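Local coordinates for protein HD superfamily hydrolase (Clostridium acetobutylicum ATCC 824, PDB 3CCG) that probably hydrolyses diadenosine tetraphosphate symmetrically to two molecules of ADP, using a pair of iron ions held in an all-helical HD domain, at residues Y21-G26 / P134-K139; T42-I47 / E103-A108. All coordinates share one frame; numbering follows the deposited sequence.

Contact 1. Residues Y21-G26 / P134-K139. With FE (Fe (III) ion), chain C; PO4 (phosphate ion), chain D.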
loop_
_atom_site.group_PDB
_atom_site.type_symbol
_atom_site.label_atom_id
_atom_site.label_comp_id
_atom_site.label_asym_id
_atom_site.label_seq_id
_atom_site.Cartn_x
_atom_site.Cartn_y
_atom_site.Cartn_z
ATOM N N TYR A 21 -4.703 23.337 20.037
ATOM C CA TYR A 21 -5.699 23.103 21.068
ATOM C C TYR A 21 -7.091 23.432 20.526
ATOM O O TYR A 21 -8.044 22.659 20.679
ATOM C CB TYR A 21 -5.413 23.901 22.349
ATOM C CG TYR A 21 -6.515 23.811 23.368
ATOM C CD1 TYR A 21 -6.733 22.656 24.080
ATOM C CD2 TYR A 21 -7.353 24.896 23.626
ATOM C CE1 TYR A 21 -7.746 22.560 25.007
ATOM C CE2 TYR A 21 -8.366 24.798 24.539
ATOM C CZ TYR A 21 -8.559 23.639 25.223
ATOM O OH TYR A 21 -9.555 23.520 26.137
ATOM N N LYS A 22 -7.201 24.555 19.823
ATOM C CA LYS A 22 -8.488 24.908 19.206
ATOM C C LYS A 22 -8.927 23.827 18.209
ATOM O O LYS A 22 -10.095 23.456 18.191
ATOM C CB LYS A 22 -8.458 26.296 18.544
ATOM C CG LYS A 22 -9.793 26.717 17.930
ATOM N N HIS A 23 -7.996 23.350 17.379
ATOM C CA HIS A 23 -8.247 22.207 16.437
ATOM C C HIS A 23 -8.840 21.036 17.202
ATOM O O HIS A 23 -9.817 20.430 16.784
ATOM C CB HIS A 23 -6.957 21.779 15.648
ATOM C CG HIS A 23 -6.943 20.362 15.087
ATOM N ND1 HIS A 23 -7.634 19.967 13.954
ATOM C CD2 HIS A 23 -6.179 19.288 15.443
ATOM C CE1 HIS A 23 -7.378 18.686 13.705
ATOM N NE2 HIS A 23 -6.485 18.250 14.588
ATOM N N SER A 24 -8.223 20.730 18.340
ATOM C CA SER A 24 -8.657 19.581 19.158
ATOM C C SER A 24 -10.067 19.760 19.687
ATOM O O SER A 24 -10.847 18.807 19.714
ATOM C CB SER A 24 -7.685 19.330 20.286
ATOM O OG SER A 24 -6.352 19.046 19.799
ATOM N N LEU A 25 -10.417 20.968 20.091
ATOM C CA LEU A 25 -11.813 21.214 20.532
ATOM C C LEU A 25 -12.744 21.040 19.350
ATOM O O LEU A 25 -13.856 20.541 19.457
ATOM C CB LEU A 25 -12.007 22.613 21.120
ATOM C CG LEU A 25 -11.288 22.893 22.436
ATOM C CD1 LEU A 25 -11.449 24.370 22.939
ATOM C CD2 LEU A 25 -11.756 21.941 23.503
ATOM N N GLY A 26 -12.295 21.434 18.167
ATOM C CA GLY A 26 -13.103 21.228 16.981
ATOM C C GLY A 26 -13.323 19.756 16.697
ATOM O O GLY A 26 -14.416 19.316 16.349
ATOM N N PRO A 134 -14.698 22.021 11.838
ATOM C CA PRO A 134 -15.076 23.313 11.237
ATOM C C PRO A 134 -13.934 24.235 10.920
ATOM O O PRO A 134 -14.068 25.076 10.035
ATOM C CB PRO A 134 -15.973 23.945 12.306
ATOM C CG PRO A 134 -16.428 22.842 13.144
ATOM C CD PRO A 134 -15.437 21.739 13.076
ATOM N N GLY A 135 -12.851 24.094 11.648
ATOM C CA GLY A 135 -11.681 24.920 11.460
ATOM C C GLY A 135 -10.880 24.529 10.241
ATOM O O GLY A 135 -9.926 25.204 9.897
ATOM N N ARG A 136 -11.268 23.449 9.575
ATOM C CA ARG A 136 -10.548 23.042 8.364
ATOM C C ARG A 136 -11.151 23.622 7.085
ATOM O O ARG A 136 -12.351 23.814 6.947
ATOM C CB ARG A 136 -10.427 21.545 8.247
ATOM C CG ARG A 136 -9.415 21.048 9.246
ATOM C CD ARG A 136 -8.735 19.826 8.762
ATOM N NE ARG A 136 -7.745 19.340 9.706
ATOM C CZ ARG A 136 -6.465 19.690 9.675
ATOM N NH1 ARG A 136 -6.038 20.554 8.739
ATOM N NH2 ARG A 136 -5.616 19.174 10.548
ATOM N N GLU A 137 -10.245 23.844 6.148
ATOM C CA GLU A 137 -10.532 24.478 4.884
ATOM C C GLU A 137 -9.532 23.997 3.829
ATOM O O GLU A 137 -8.359 24.285 3.919
ATOM C CB GLU A 137 -10.416 25.998 5.102
ATOM C CG GLU A 137 -10.292 26.865 3.852
ATOM C CD GLU A 137 -11.454 26.724 2.894
ATOM O OE1 GLU A 137 -12.572 26.334 3.319
ATOM O OE2 GLU A 137 -11.222 27.017 1.703
ATOM N N PHE A 138 -10.034 23.201 2.892
ATOM C CA PHE A 138 -9.224 22.677 1.777
ATOM C C PHE A 138 -10.135 22.214 0.661
ATOM O O PHE A 138 -11.314 22.006 0.855
ATOM C CB PHE A 138 -8.276 21.545 2.245
ATOM C CG PHE A 138 -8.984 20.367 2.863
ATOM C CD1 PHE A 138 -9.531 19.386 2.067
ATOM C CD2 PHE A 138 -9.160 20.291 4.244
ATOM C CE1 PHE A 138 -10.215 18.290 2.643
ATOM C CE2 PHE A 138 -9.828 19.224 4.822
ATOM C CZ PHE A 138 -10.372 18.230 4.037
ATOM N N LYS A 139 -9.554 22.022 -0.532
ATOM C CA LYS A 139 -10.332 21.600 -1.688
ATOM C C LYS A 139 -11.042 20.273 -1.417
ATOM O O LYS A 139 -10.407 19.250 -1.140
ATOM C CB LYS A 139 -9.433 21.470 -2.932
ATOM C CG LYS A 139 -10.217 21.193 -4.204
ATOM C CD LYS A 139 -9.324 20.882 -5.408
HETATM FE FE FE C . -5.630 16.154 14.397
HETATM P P PO4 D . -3.190 16.369 12.295
HETATM O O1 PO4 D . -2.493 15.701 13.578
HETATM O O2 PO4 D . -3.781 15.383 11.263
HETATM O O3 PO4 D . -2.204 17.350 11.666
HETATM O O4 PO4 D . -4.353 17.175 12.699
HETATM O O HOH W 1 -5.078 14.554 14.139
#

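Contact 2. Residues T42-I47 / E103-A108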
loop_
_atom_site.group_PDB
_atom_site.type_symbol
_atom_site.label_atom_id
_atom_site.label_comp_id
_atom_site.label_asym_id
_atom_site.label_seq_id
_atom_site.Cartn_x
_atom_site.Cartn_y
_atom_site.Cartn_z
ATOM N N THR A 42 -21.546 9.322 23.320
ATOM C CA THR A 42 -21.076 10.681 23.130
ATOM C C THR A 42 -19.837 11.015 23.952
ATOM O O THR A 42 -19.021 11.819 23.496
ATOM C CB THR A 42 -22.219 11.764 23.360
ATOM O OG1 THR A 42 -22.422 11.934 24.715
ATOM C CG2 THR A 42 -23.540 11.381 22.808
ATOM N N GLU A 43 -19.704 10.424 25.122
ATOM C CA GLU A 43 -18.560 10.741 25.976
ATOM C C GLU A 43 -17.296 10.054 25.436
ATOM O O GLU A 43 -16.223 10.626 25.508
ATOM C CB GLU A 43 -18.821 10.408 27.448
ATOM C CG GLU A 43 -17.901 11.190 28.384
ATOM C CD GLU A 43 -18.092 12.736 28.395
ATOM O OE1 GLU A 43 -19.038 13.278 27.752
ATOM O OE2 GLU A 43 -17.273 13.410 29.076
ATOM N N LYS A 44 -17.426 8.842 24.921
ATOM C CA LYS A 44 -16.270 8.210 24.235
ATOM C C LYS A 44 -15.798 9.109 23.079
ATOM O O LYS A 44 -14.572 9.310 22.867
ATOM C CB LYS A 44 -16.622 6.813 23.718
ATOM C CG LYS A 44 -16.648 5.761 24.814
ATOM C CD LYS A 44 -17.206 4.382 24.430
ATOM C CE LYS A 44 -16.510 3.686 23.307
ATOM N NZ LYS A 44 -17.047 2.274 22.966
ATOM N N ALA A 45 -16.752 9.626 22.293
ATOM C CA ALA A 45 -16.448 10.491 21.179
ATOM C C ALA A 45 -15.779 11.773 21.679
ATOM O O ALA A 45 -14.775 12.252 21.140
ATOM C CB ALA A 45 -17.687 10.824 20.378
ATOM N N ARG A 46 -16.364 12.390 22.698
ATOM C CA ARG A 46 -15.804 13.645 23.264
ATOM C C ARG A 46 -14.365 13.471 23.789
ATOM O O ARG A 46 -13.491 14.311 23.542
ATOM C CB ARG A 46 -16.712 14.186 24.400
ATOM C CG ARG A 46 -16.244 15.536 25.047
ATOM C CD ARG A 46 -17.053 15.937 26.308
ATOM N NE ARG A 46 -18.469 15.758 26.027
ATOM C CZ ARG A 46 -19.190 16.592 25.289
ATOM N NH1 ARG A 46 -18.633 17.687 24.813
ATOM N NH2 ARG A 46 -20.471 16.351 25.054
ATOM N N ILE A 47 -14.107 12.423 24.557
ATOM C CA ILE A 47 -12.746 12.267 25.124
ATOM C C ILE A 47 -11.746 11.868 24.038
ATOM O O ILE A 47 -10.664 12.406 23.987
ATOM C CB ILE A 47 -12.699 11.292 26.283
ATOM C CG1 ILE A 47 -13.600 11.741 27.424
ATOM C CG2 ILE A 47 -11.241 11.100 26.862
ATOM C CD1 ILE A 47 -13.923 10.578 28.358
ATOM N N GLU A 103 -10.775 0.783 25.941
ATOM C CA GLU A 103 -10.035 0.204 24.811
ATOM C C GLU A 103 -10.372 0.843 23.471
ATOM O O GLU A 103 -9.474 1.055 22.621
ATOM C CB GLU A 103 -10.246 -1.315 24.731
ATOM C CG GLU A 103 -9.612 -1.925 23.513
ATOM N N ASP A 104 -11.649 1.145 23.265
ATOM C CA ASP A 104 -12.128 1.725 22.005
ATOM C C ASP A 104 -11.547 3.140 21.864
ATOM O O ASP A 104 -11.046 3.498 20.809
ATOM C CB ASP A 104 -13.656 1.760 22.005
ATOM C CG ASP A 104 -14.264 1.933 20.658
ATOM O OD1 ASP A 104 -13.593 1.784 19.593
ATOM O OD2 ASP A 104 -15.488 2.203 20.627
ATOM N N VAL A 105 -11.628 3.942 22.918
ATOM C CA VAL A 105 -11.018 5.297 22.898
ATOM C C VAL A 105 -9.554 5.191 22.574
ATOM O O VAL A 105 -9.056 5.937 21.724
ATOM C CB VAL A 105 -11.218 6.006 24.215
ATOM C CG1 VAL A 105 -10.385 7.299 24.369
ATOM C CG2 VAL A 105 -12.710 6.308 24.431
ATOM N N LEU A 106 -8.838 4.299 23.228
ATOM C CA LEU A 106 -7.400 4.199 22.971
ATOM C C LEU A 106 -7.143 3.811 21.496
ATOM O O LEU A 106 -6.220 4.355 20.866
ATOM C CB LEU A 106 -6.763 3.209 23.949
ATOM C CG LEU A 106 -6.809 3.643 25.396
ATOM C CD1 LEU A 106 -6.277 2.471 26.274
ATOM C CD2 LEU A 106 -6.040 4.944 25.642
ATOM N N ASN A 107 -7.898 2.854 20.956
ATOM C CA ASN A 107 -7.738 2.501 19.549
ATOM C C ASN A 107 -8.013 3.710 18.615
ATOM O O ASN A 107 -7.312 3.935 17.608
ATOM C CB ASN A 107 -8.667 1.354 19.115
ATOM C CG ASN A 107 -8.211 0.017 19.650
ATOM O OD1 ASN A 107 -7.029 -0.181 19.927
ATOM N ND2 ASN A 107 -9.168 -0.913 19.825
ATOM N N ALA A 108 -9.069 4.463 18.908
ATOM C CA ALA A 108 -9.441 5.598 18.084
ATOM C C ALA A 108 -8.285 6.619 18.043
ATOM O O ALA A 108 -8.015 7.215 17.021
ATOM C CB ALA A 108 -10.708 6.220 18.612
#

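Contact 1. Residues Y21-G26 / P134-K139
His23 and Arg136 meet beside an iron(III) ion, where helix 5-38 faces the loop that follows helix 121-132. The closest approach is His23 CE1 to Arg136 NH2, 3.6 Å, with the imidazole and guanidinium planes turned 73° apart. With chi1 at 158° the His23 ring is turned opposite the backbone N and beside the carbonyl carbon, which takes NE2 to the iron, bound at 2.3 Å. A histidine suits this place because its two nitrogens work in different directions: while NE2 holds the metal, ND1 is hydrogen-bonded to the carboxylate of Glu133, a second-shell residue that fixes the rotation of the ring and would probably make it a stronger donor to the metal.

This is the tight end of the contact. Asp130, Asp53 and His52 bind the same iron, and a phosphate ion, probably left from the crystallisation liquor, reaches it through O4 at 2.4 Å. Arg136 comes to that phosphate from the loop. Its chain is extended from CG to NE, NE is held by the backbone O of Asp130, and NH2 sends a weak, bent hydrogen bond to O4 (3.2 Å, 122°), the oxygen lying at the edge of the guanidinium. The long cationic side chain thus spans from the loop to the anion.

Toward the surface the fit is looser. CD of Pro134 stays 4.2 Å from Gly26 O, a loose van der Waals approach; that carbonyl takes its hydrogen bond from Thr30 OG1. Gly26, with no side chain on the flank that faces Pro134, lets the loop pass close to the helix backbone, and the short, rigid proline ring lies exposed.

A histidine from the first helix, joined at iron by a His-Asp pair and a later aspartate, is the H...HD...D signature of the HD-domain metallohydrolases.

Contact 2. Residues T42-I47 / E103-A108
Lys44 of helix 42-51 reaches across to helix 103-110, laying its aliphatic part against Val105 and its ammonium group against Asp104. Its CB already touches the other helix, 4.0 Å from CG2 of Val105. CG keeps to the same methyl at an equal distance, so the first two carbons behave as a hydrophobic residue would, and a branched valine, compact and close to its own backbone, packs between the helices. That methyl also lies 3.9 Å from Lys44 O, with Val105 CG1 directed elsewhere by its position anti to the backbone N.

About the CG-CD bond the chain turns (chi3 58°), and this brings CE and NZ to Asp104; the two side chains cross at about a right angle. CE passes 3.7 Å from Asp104 CB and nearer still to OD2. NZ, at the tip, closes a salt bridge with Asp104 OD2 at 2.8 Å, taking the anti lone pair, the one directed away from OD1. Within the HD domain this joins two helices that lie apart in sequence but side by side in the fold, both in the all-helical bundle that carries the iron ligands; Val105 lies about 8 Å from the metal ligand His52, side chain to side chain. Asp104 is short enough to stay near its helix, and its other oxygen, OD1, accepts a hydrogen bond from Ser120, so the carboxylate is gripped from two parts of the chain.

Beside the Lys44-Val105 contact, Ile100 touches both Val105 and Ile47. On the other flank of helix 42-51, Ala45 turns away from helix 103-110 and packs on Ala31 and Ala35 of helix 5-38, where a small methyl lets the helices come close.

Contact 2 is nested inside the chain loop that contact 1 closes: the order is 21-26, 42-47, 103-108, 134-139. Their centres lie 19 Å apart, and the nearest atoms, about 6 Å apart, do not touch. Helix 5-38, which carries residues 21-26, is followed directly by helix 42-51, which carries 42-47. Contact 1 lies at the metal site itself, since His23 is an iron ligand, whereas contact 2 joins two helices that run toward ligands of the two irons: His52 and Asp53 after one, His112 after the other. Asp53 binds both irons, and both contacts belong to one helical domain built around the iron pair.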